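Local coordinates for carbohydrate-binding protein (Flavonifractor plautii, PDB 6N1B), which probably removes the acetyl group from N-acetylgalactosamine of the A blood antigen, and also binds the blood group B trisaccharide, at residues M133-W138 with A148-R153; I193-S198 with I247-P252; T351-Y356 with Y391-F396. One frame throughout, in Å; residues are numbered along the deposited sequence.

Overall arrangement
Contacts 1 and 3 pair strands within four-stranded antiparallel sheets, consistent with blades of a beta-propeller; contact 2 sets an edge strand against a loop of the following sheet. They follow one another along the chain. Contacts 1 and 2 are neighbours, with centres about 10 Å apart: strand 148-155 of contact 1 pairs with strand 193-198 of contact 2. Contact 3 lies on the other side of the chain's centre, about 26 Å from contact 1 and 31 Å from contact 2 between centres. The side chain of N137 in contact 1 lies about 6 Å from the bound galactose and about 7 Å from a calcium ion, near the site without lining it.

Contact 1 of 3, residues M133-W138 with A148-R153; sequences MAYWNW and AEVRLR
The guanidinium of R151 lies flat on the indole of W138 across the beta hairpin formed by strands 131-140 and 148-155, the two inner strands of a four-stranded antiparallel blade. The stacked planes are 5° apart with centres 3.7 Å from each other, a cation-pi arrangement in which R151 NH1 comes to 3.4 Å from W138 CG. R151 is extended from CG to NE, and this carries the charged group the full distance to the neighbouring ring. Within its own strand, R151 NE donates to E149 OE1 at 2.8 Å, a salt bridge that probably fixes the rotation of the guanidinium; the carboxylate oxygen also accepts a bond from T194 OG1 in the next strand.

Farther back, the same arginine's CB sits over one face of W136, 3.7 Å from the centroid of the six-membered ring. W136 has its CG between the backbone N and the carbonyl carbon (chi1 71°), which swings the indole across the hairpin toward R151 and on to R153, whose CG packs against W136 CH2. R153 itself is held by E108, W161 and G188. On the face that carries Y135, N137, V150 and L152, L152 CD1 lies almost exactly over the centre of the Y135 ring, 3.9 Å from the centroid, while Y135 OH bonds to the carbonyl of G246.

Paired backbone bonds at A134-R153, W136-R151 and W138-E149 set this register. On its other side, strand 131-140 bonds through its backbone to strand 116-126, where Y135 meets the calcium ligand D122 and N137 the glycan-pocket residue C119. One water at the edge of the W136 ring accepts from W136 NE1 at 3.0 Å and from R151 NH1 at 2.9 Å.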
loop_
_atom_site.group_PDB
_atom_site.type_symbol
_atom_site.label_atom_id
_atom_site.label_comp_id
_atom_site.label_asym_id
_atom_site.label_seq_id
_atom_site.Cartn_x
_atom_site.Cartn_y
_atom_site.Cartn_z
ATOM N N MET A 133 6.347 10.628 -5.475
ATOM C CA MET A 133 5.890 9.896 -6.666
ATOM C C MET A 133 4.787 8.905 -6.194
ATOM O O MET A 133 5.112 8.003 -5.458
ATOM C CB MET A 133 7.059 9.132 -7.274
ATOM C CG MET A 133 8.267 9.988 -7.644
ATOM S SD MET A 133 9.673 9.050 -8.280
ATOM C CE MET A 133 9.124 8.669 -9.942
ATOM N N ALA A 134 3.534 9.223 -6.575
ATOM C CA ALA A 134 2.427 8.425 -6.122
ATOM C C ALA A 134 1.932 7.522 -7.319
ATOM O O ALA A 134 1.487 8.058 -8.359
ATOM C CB ALA A 134 1.264 9.324 -5.673
ATOM N N TYR A 135 2.061 6.215 -7.125
ATOM C CA TYR A 135 1.651 5.215 -8.118
ATOM C C TYR A 135 0.313 4.622 -7.732
ATOM O O TYR A 135 -0.016 4.532 -6.533
ATOM C CB TYR A 135 2.694 4.090 -8.137
ATOM C CG TYR A 135 4.079 4.519 -8.609
ATOM C CD1 TYR A 135 5.024 4.997 -7.715
ATOM C CD2 TYR A 135 4.478 4.354 -9.920
ATOM C CE1 TYR A 135 6.279 5.344 -8.156
ATOM C CE2 TYR A 135 5.738 4.687 -10.379
ATOM C CZ TYR A 135 6.662 5.136 -9.447
ATOM O OH TYR A 135 7.936 5.480 -9.836
ATOM N N TRP A 136 -0.420 4.122 -8.704
ATOM C CA TRP A 136 -1.626 3.307 -8.410
ATOM C C TRP A 136 -1.910 2.440 -9.641
ATOM O O TRP A 136 -1.262 2.553 -10.674
ATOM C CB TRP A 136 -2.836 4.157 -8.023
ATOM C CG TRP A 136 -3.421 4.938 -9.156
ATOM C CD1 TRP A 136 -4.494 4.562 -9.944
ATOM C CD2 TRP A 136 -2.999 6.202 -9.661
ATOM N NE1 TRP A 136 -4.738 5.479 -10.935
ATOM C CE2 TRP A 136 -3.848 6.517 -10.748
ATOM C CE3 TRP A 136 -1.982 7.093 -9.347
ATOM C CZ2 TRP A 136 -3.688 7.636 -11.497
ATOM C CZ3 TRP A 136 -1.854 8.253 -10.102
ATOM C CH2 TRP A 136 -2.698 8.539 -11.150
ATOM N N ASN A 137 -2.913 1.571 -9.481
ATOM C CA ASN A 137 -3.359 0.655 -10.541
ATOM C C ASN A 137 -4.710 1.065 -11.033
ATOM O O ASN A 137 -5.611 1.288 -10.208
ATOM C CB ASN A 137 -3.328 -0.763 -9.992
ATOM C CG ASN A 137 -3.616 -1.786 -11.022
ATOM O OD1 ASN A 137 -4.756 -1.789 -11.546
ATOM N ND2 ASN A 137 -2.674 -2.696 -11.326
ATOM N N TRP A 138 -4.875 1.194 -12.304
ATOM C CA TRP A 138 -6.107 1.468 -12.962
ATOM C C TRP A 138 -6.527 0.259 -13.799
ATOM O O TRP A 138 -5.684 -0.248 -14.578
ATOM C CB TRP A 138 -6.043 2.692 -13.909
ATOM C CG TRP A 138 -7.167 2.915 -14.863
ATOM C CD1 TRP A 138 -8.343 3.616 -14.567
ATOM C CD2 TRP A 138 -7.270 2.472 -16.221
ATOM N NE1 TRP A 138 -9.124 3.656 -15.699
ATOM C CE2 TRP A 138 -8.487 2.982 -16.728
ATOM C CE3 TRP A 138 -6.411 1.811 -17.080
ATOM C CZ2 TRP A 138 -8.843 2.846 -18.039
ATOM C CZ3 TRP A 138 -6.783 1.601 -18.408
ATOM C CH2 TRP A 138 -8.008 2.093 -18.879
ATOM N N ALA A 148 -5.122 -3.101 -18.000
ATOM C CA ALA A 148 -4.852 -2.253 -16.848
ATOM C C ALA A 148 -3.572 -1.471 -17.046
ATOM O O ALA A 148 -2.778 -1.721 -17.994
ATOM C CB ALA A 148 -4.725 -3.086 -15.580
ATOM N N GLU A 149 -3.336 -0.528 -16.138
ATOM C CA GLU A 149 -2.150 0.271 -16.162
ATOM C C GLU A 149 -1.688 0.539 -14.710
ATOM O O GLU A 149 -2.494 0.603 -13.787
ATOM C CB GLU A 149 -2.375 1.651 -16.804
ATOM C CG GLU A 149 -2.686 1.588 -18.290
ATOM C CD GLU A 149 -2.843 2.931 -18.954
ATOM O OE1 GLU A 149 -2.686 3.991 -18.303
ATOM O OE2 GLU A 149 -3.085 2.958 -20.170
ATOM N N VAL A 150 -0.377 0.687 -14.540
ATOM C CA VAL A 150 0.188 1.403 -13.372
ATOM C C VAL A 150 0.392 2.830 -13.767
ATOM O O VAL A 150 1.065 3.074 -14.786
ATOM C CB VAL A 150 1.479 0.715 -12.825
ATOM C CG1 VAL A 150 2.065 1.559 -11.719
ATOM C CG2 VAL A 150 1.194 -0.702 -12.376
ATOM N N ARG A 151 -0.238 3.751 -13.056
ATOM C CA ARG A 151 -0.196 5.204 -13.323
ATOM C C ARG A 151 0.525 5.906 -12.180
ATOM O O ARG A 151 0.748 5.355 -11.113
ATOM C CB ARG A 151 -1.605 5.694 -13.498
ATOM C CG ARG A 151 -2.292 5.111 -14.719
ATOM C CD ARG A 151 -3.762 5.535 -14.905
ATOM N NE ARG A 151 -4.248 5.047 -16.170
ATOM C CZ ARG A 151 -5.413 5.407 -16.743
ATOM N NH1 ARG A 151 -6.324 6.029 -16.022
ATOM N NH2 ARG A 151 -5.585 5.181 -18.035
ATOM N N LEU A 152 0.890 7.151 -12.471
ATOM C CA LEU A 152 1.805 7.933 -11.621
ATOM C C LEU A 152 1.433 9.406 -11.659
ATOM O O LEU A 152 1.204 9.986 -12.768
ATOM C CB LEU A 152 3.207 7.750 -12.136
ATOM C CG LEU A 152 4.320 8.645 -11.610
ATOM C CD1 LEU A 152 4.546 8.482 -10.102
ATOM C CD2 LEU A 152 5.613 8.393 -12.365
ATOM N N ARG A 153 1.354 9.983 -10.463
ATOM C CA ARG A 153 1.287 11.469 -10.331
ATOM C C ARG A 153 2.396 11.852 -9.355
ATOM O O ARG A 153 2.630 11.195 -8.352
ATOM C CB ARG A 153 -0.075 11.918 -9.746
ATOM C CG ARG A 153 -1.210 11.892 -10.798
ATOM C CD ARG A 153 -2.571 12.212 -10.166
ATOM N NE ARG A 153 -3.637 12.215 -11.165
ATOM C CZ ARG A 153 -4.125 13.280 -11.805
ATOM N NH1 ARG A 153 -3.682 14.494 -11.556
ATOM N NH2 ARG A 153 -5.104 13.112 -12.711
HETATM O O HOH W 1 -6.583 6.247 -13.158
#

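Contact 2 of 3, residues I193-S198 with I247-P252; sequences ITAIAS and ITWGEP
The indole of W249 takes I196 CD1 over one face and has the carbonyl oxygen of A195 at its edge, near the ring plane, 3.5 Å from W249 CD1. I196 crosses the tryptophan at about a right angle, its CG1 reaching 3.8 Å from W249 CD1. With CG1 set opposite the carbonyl carbon (chi1 -45°), the isoleucine turns its longer branch to the ring. A195 CB adds a smaller touch beside the indole nitrogen, and W249 NE1 makes a weak hydrogen bond to the carbonyl of G246. F218 and L220 also pack against the tryptophan.

A195 and I196 form a classic beta bulge, both facing V150 of the neighbouring strand. Beside the bulge, I193 CG2 meets I247 CG2 at 4.0 Å, and Y167 touches both isoleucines. The strand 193-198 is an edge strand of its sheet, whereas 247-252 is a loop running from strand 237-243 to strand 253-254 of the next sheet, so the contact joins two successive blades of the apparent propeller.

No direct hydrogen bond links the two segments. A single water does so instead, donating to A195 O at 2.7 Å and accepting from W249 N at 2.9 Å. R172 makes a second bridge, its NH2 serving both T194 O and I247 O. The blades therefore meet here through apolar side chains, while four backbone polar atoms along the seam find shared partners: A195 O and W249 N in the water, T194 O and I247 O in R172.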
loop_
_atom_site.group_PDB
_atom_site.type_symbol
_atom_site.label_atom_id
_atom_site.label_comp_id
_atom_site.label_asym_id
_atom_site.label_seq_id
_atom_site.Cartn_x
_atom_site.Cartn_y
_atom_site.Cartn_z
ATOM N N ILE A 193 0.957 10.047 -15.634
ATOM C CA ILE A 193 1.861 9.253 -16.466
ATOM C C ILE A 193 1.430 7.807 -16.401
ATOM O O ILE A 193 1.217 7.300 -15.314
ATOM C CB ILE A 193 3.322 9.488 -16.030
ATOM C CG1 ILE A 193 3.785 10.923 -16.218
ATOM C CG2 ILE A 193 4.300 8.491 -16.682
ATOM C CD1 ILE A 193 5.068 11.320 -15.554
ATOM N N THR A 194 1.408 7.146 -17.586
ATOM C CA THR A 194 1.260 5.699 -17.642
ATOM C C THR A 194 2.647 5.095 -17.470
ATOM O O THR A 194 3.507 5.261 -18.358
ATOM C CB THR A 194 0.559 5.221 -18.886
ATOM O OG1 THR A 194 -0.733 5.762 -18.988
ATOM C CG2 THR A 194 0.603 3.710 -18.965
ATOM N N ALA A 195 2.939 4.473 -16.335
ATOM C CA ALA A 195 4.221 3.809 -16.058
ATOM C C ALA A 195 4.286 2.479 -16.749
ATOM O O ALA A 195 5.357 2.136 -17.287
ATOM C CB ALA A 195 4.448 3.721 -14.588
ATOM N N ILE A 196 3.236 1.660 -16.688
ATOM C CA ILE A 196 3.188 0.302 -17.248
ATOM C C ILE A 196 1.816 0.082 -17.756
ATOM O O ILE A 196 0.841 0.477 -17.089
ATOM C CB ILE A 196 3.585 -0.806 -16.202
ATOM C CG1 ILE A 196 4.837 -0.426 -15.413
ATOM C CG2 ILE A 196 3.785 -2.126 -16.847
ATOM C CD1 ILE A 196 5.058 -1.285 -14.237
ATOM N N ALA A 197 1.692 -0.635 -18.912
ATOM C CA ALA A 197 0.380 -1.084 -19.387
ATOM C C ALA A 197 0.426 -2.589 -19.595
ATOM O O ALA A 197 1.478 -3.149 -20.006
ATOM C CB ALA A 197 -0.041 -0.393 -20.635
ATOM N N SER A 198 -0.717 -3.255 -19.393
ATOM C CA SER A 198 -0.835 -4.679 -19.736
ATOM C C SER A 198 -2.167 -4.915 -20.335
ATOM O O SER A 198 -3.170 -4.378 -19.934
ATOM C CB SER A 198 -0.748 -5.543 -18.435
ATOM O OG SER A 198 -0.995 -6.903 -18.791
ATOM N N ILE A 247 9.789 5.840 -14.060
ATOM C CA ILE A 247 8.820 6.260 -15.074
ATOM C C ILE A 247 8.681 5.182 -16.178
ATOM O O ILE A 247 7.569 4.751 -16.524
ATOM C CB ILE A 247 9.123 7.631 -15.658
ATOM C CG1 ILE A 247 8.967 8.667 -14.533
ATOM C CG2 ILE A 247 8.207 7.926 -16.851
ATOM C CD1 ILE A 247 9.448 10.082 -14.911
ATOM N N THR A 248 9.818 4.765 -16.757
ATOM C CA THR A 248 9.899 3.723 -17.785
ATOM C C THR A 248 10.540 2.474 -17.223
ATOM O O THR A 248 11.581 2.534 -16.663
ATOM C CB THR A 248 10.592 4.275 -19.043
ATOM O OG1 THR A 248 9.952 5.499 -19.452
ATOM C CG2 THR A 248 10.567 3.263 -20.156
ATOM N N TRP A 249 9.825 1.338 -17.377
ATOM C CA TRP A 249 10.176 0.114 -16.712
ATOM C C TRP A 249 10.539 -1.005 -17.691
ATOM O O TRP A 249 9.979 -1.074 -18.784
ATOM C CB TRP A 249 8.945 -0.328 -15.859
ATOM C CG TRP A 249 8.649 0.653 -14.756
ATOM C CD1 TRP A 249 7.875 1.791 -14.857
ATOM C CD2 TRP A 249 9.172 0.607 -13.407
ATOM N NE1 TRP A 249 7.929 2.468 -13.638
ATOM C CE2 TRP A 249 8.731 1.765 -12.756
ATOM C CE3 TRP A 249 10.036 -0.247 -12.755
ATOM C CZ2 TRP A 249 9.063 2.014 -11.402
ATOM C CZ3 TRP A 249 10.441 0.003 -11.452
ATOM C CH2 TRP A 249 9.930 1.166 -10.782
ATOM N N GLY A 250 11.475 -1.848 -17.219
ATOM C CA GLY A 250 11.853 -3.024 -18.004
ATOM C C GLY A 250 10.939 -4.172 -17.850
ATOM O O GLY A 250 9.893 -4.128 -17.243
ATOM N N GLU A 251 11.339 -5.274 -18.501
ATOM C CA GLU A 251 10.517 -6.500 -18.502
ATOM C C GLU A 251 10.492 -7.125 -17.101
ATOM O O GLU A 251 11.481 -7.134 -16.430
ATOM C CB GLU A 251 11.009 -7.476 -19.529
ATOM C CG GLU A 251 10.993 -7.030 -21.000
ATOM C CD GLU A 251 11.820 -7.886 -22.000
ATOM O OE1 GLU A 251 12.121 -9.024 -21.774
ATOM O OE2 GLU A 251 12.146 -7.368 -23.079
ATOM N N PRO A 252 9.339 -7.746 -16.815
ATOM C CA PRO A 252 9.242 -8.365 -15.465
ATOM C C PRO A 252 10.085 -9.623 -15.369
ATOM O O PRO A 252 10.274 -10.357 -16.326
ATOM C CB PRO A 252 7.754 -8.715 -15.302
ATOM C CG PRO A 252 7.258 -8.839 -16.728
ATOM C CD PRO A 252 8.035 -7.781 -17.554
HETATM O O HOH W 2 7.398 1.448 -18.890
#

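Contact 3 of 3, residues T351-Y356 with Y391-F396; sequences TMRVWY and YAENSF
R353 NE donates to the hydroxyl of Y391 at 2.9 Å, with an N-H...O angle of 157° and the oxygen close to the guanidinium plane. The hydroxyl of Y391 in turn donates at 2.6 Å to E393 OE1, which receives it on its anti lone pair, away from OE2. The tyrosine thus relays between an arginine and a glutamate whose nearest charged atoms, NE and OE1, do not themselves bond. R353 NH1 also forms a salt bridge with E342 and bonds to Y69, so the arginine joins several strands.

Backbone bonds of the hydrogen-bonded pairs M352-N394 and V354-A392 hold strands 351-361 and 385-395 together. With CG opposite the backbone N (chi1 -178°), the Y391 ring lies alongside W355 on the partner strand and turns its edge to the indole face, an edge-to-face (T-shaped) pair with centroids 4.9 Å apart and planes at 60°. W355 NE1 is taken up by G94 O. T351 CG2 packs on E393 CG at 3.5 Å. At the far end M352 CG lies at the edge of the F396 ring, 4.1 Å from F396 CD1. Next to A392, Y356 has its ring edge against Y391 O and A392 N.

S395 sits at the N-cap of helix 396-404, with its OG accepting from E398 N. Strand 385-395 also pairs with the short N-terminal strand 30-31, consistent with the closing blade of a beta-propeller, built from strands of both chain ends.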
loop_
_atom_site.group_PDB
_atom_site.type_symbol
_atom_site.label_atom_id
_atom_site.label_comp_id
_atom_site.label_asym_id
_atom_site.label_seq_id
_atom_site.Cartn_x
_atom_site.Cartn_y
_atom_site.Cartn_z
ATOM N N THR A 351 12.255 -0.267 15.523
ATOM C CA THR A 351 10.862 -0.463 15.806
ATOM C C THR A 351 10.124 -0.613 14.447
ATOM O O THR A 351 10.265 0.205 13.586
ATOM C CB THR A 351 10.326 0.742 16.581
ATOM O OG1 THR A 351 11.019 0.917 17.811
ATOM C CG2 THR A 351 8.862 0.587 16.882
ATOM N N MET A 352 9.312 -1.695 14.375
ATOM C CA MET A 352 8.465 -1.935 13.197
ATOM C C MET A 352 7.162 -1.140 13.416
ATOM O O MET A 352 6.407 -1.468 14.364
ATOM C CB MET A 352 8.208 -3.391 13.042
ATOM C CG MET A 352 9.392 -4.040 12.439
ATOM S SD MET A 352 9.756 -3.828 10.719
ATOM C CE MET A 352 8.501 -4.821 9.956
ATOM N N ARG A 353 6.887 -0.204 12.525
ATOM C CA ARG A 353 5.681 0.657 12.544
ATOM C C ARG A 353 4.821 0.238 11.385
ATOM O O ARG A 353 5.287 0.348 10.248
ATOM C CB ARG A 353 6.025 2.102 12.528
ATOM C CG ARG A 353 6.934 2.539 13.700
ATOM C CD ARG A 353 7.201 4.008 13.724
ATOM N NE ARG A 353 5.997 4.770 13.965
ATOM C CZ ARG A 353 5.979 6.091 13.906
ATOM N NH1 ARG A 353 7.035 6.771 13.668
ATOM N NH2 ARG A 353 4.802 6.785 14.110
ATOM N N VAL A 354 3.584 -0.234 11.640
ATOM C CA VAL A 354 2.776 -0.856 10.602
ATOM C C VAL A 354 1.449 -0.195 10.529
ATOM O O VAL A 354 0.640 -0.267 11.503
ATOM C CB VAL A 354 2.651 -2.371 10.760
ATOM C CG1 VAL A 354 1.829 -2.982 9.644
ATOM C CG2 VAL A 354 4.070 -3.006 10.892
ATOM N N TRP A 355 1.095 0.429 9.436
ATOM C CA TRP A 355 -0.273 0.978 9.132
ATOM C C TRP A 355 -0.949 -0.106 8.379
ATOM O O TRP A 355 -0.600 -0.426 7.232
ATOM C CB TRP A 355 -0.163 2.300 8.389
ATOM C CG TRP A 355 0.425 3.418 9.209
ATOM C CD1 TRP A 355 -0.305 4.341 9.876
ATOM C CD2 TRP A 355 1.820 3.727 9.461
ATOM N NE1 TRP A 355 0.573 5.165 10.558
ATOM C CE2 TRP A 355 1.868 4.846 10.294
ATOM C CE3 TRP A 355 3.052 3.179 9.035
ATOM C CZ2 TRP A 355 3.059 5.368 10.753
ATOM C CZ3 TRP A 355 4.212 3.708 9.449
ATOM C CH2 TRP A 355 4.219 4.798 10.323
ATOM N N TYR A 356 -1.917 -0.808 9.035
ATOM C CA TYR A 356 -2.584 -1.940 8.444
ATOM C C TYR A 356 -3.987 -1.651 8.071
ATOM O O TYR A 356 -4.724 -1.043 8.869
ATOM C CB TYR A 356 -2.481 -3.210 9.312
ATOM C CG TYR A 356 -3.376 -3.337 10.535
ATOM C CD1 TYR A 356 -2.975 -2.807 11.766
ATOM C CD2 TYR A 356 -4.491 -4.046 10.487
ATOM C CE1 TYR A 356 -3.748 -3.019 12.936
ATOM C CE2 TYR A 356 -5.244 -4.306 11.613
ATOM C CZ TYR A 356 -4.900 -3.839 12.831
ATOM O OH TYR A 356 -5.594 -4.072 13.971
ATOM N N TYR A 391 -3.316 0.592 13.047
ATOM C CA TYR A 391 -1.925 0.658 13.297
ATOM C C TYR A 391 -1.512 -0.388 14.279
ATOM O O TYR A 391 -2.240 -0.729 15.241
ATOM C CB TYR A 391 -1.572 2.062 13.854
ATOM C CG TYR A 391 -0.093 2.302 14.130
ATOM C CD1 TYR A 391 0.814 2.575 13.124
ATOM C CD2 TYR A 391 0.388 2.205 15.431
ATOM C CE1 TYR A 391 2.166 2.715 13.378
ATOM C CE2 TYR A 391 1.781 2.391 15.691
ATOM C CZ TYR A 391 2.632 2.673 14.635
ATOM O OH TYR A 391 4.012 2.832 14.930
ATOM N N ALA A 392 -0.294 -0.960 14.083
ATOM C CA ALA A 392 0.327 -1.891 14.997
ATOM C C ALA A 392 1.821 -1.636 15.040
ATOM O O ALA A 392 2.383 -1.095 14.101
ATOM C CB ALA A 392 -0.003 -3.286 14.514
ATOM N N GLU A 393 2.467 -2.121 16.111
ATOM C CA GLU A 393 3.866 -1.788 16.276
ATOM C C GLU A 393 4.541 -2.809 17.153
ATOM O O GLU A 393 3.866 -3.389 18.065
ATOM C CB GLU A 393 3.969 -0.417 17.018
ATOM C CG GLU A 393 5.391 0.207 17.076
ATOM C CD GLU A 393 5.325 1.525 17.909
ATOM O OE1 GLU A 393 4.775 2.516 17.345
ATOM O OE2 GLU A 393 5.836 1.472 19.033
ATOM N N ASN A 394 5.852 -3.001 17.013
ATOM C CA ASN A 394 6.604 -3.755 18.029
ATOM C C ASN A 394 8.092 -3.419 17.801
ATOM O O ASN A 394 8.479 -2.987 16.683
ATOM C CB ASN A 394 6.385 -5.292 17.908
ATOM C CG ASN A 394 6.643 -6.045 19.191
ATOM O OD1 ASN A 394 7.060 -5.429 20.228
ATOM N ND2 ASN A 394 6.352 -7.320 19.175
ATOM N N SER A 395 8.902 -3.740 18.799
ATOM C CA SER A 395 10.325 -3.875 18.610
ATOM C C SER A 395 10.589 -4.897 17.489
ATOM O O SER A 395 9.937 -5.950 17.491
ATOM C CB SER A 395 10.943 -4.398 19.955
ATOM O OG SER A 395 11.994 -5.196 19.860
ATOM N N PHE A 396 11.514 -4.571 16.632
ATOM C CA PHE A 396 11.901 -5.534 15.567
ATOM C C PHE A 396 12.402 -6.849 16.211
ATOM O O PHE A 396 11.957 -7.955 15.779
ATOM C CB PHE A 396 13.013 -4.923 14.724
ATOM C CG PHE A 396 13.554 -5.923 13.698
ATOM C CD1 PHE A 396 12.875 -6.175 12.568
ATOM C CD2 PHE A 396 14.754 -6.580 13.904
ATOM C CE1 PHE A 396 13.401 -7.085 11.574
ATOM C CE2 PHE A 396 15.196 -7.499 12.997
ATOM C CZ PHE A 396 14.510 -7.737 11.876
#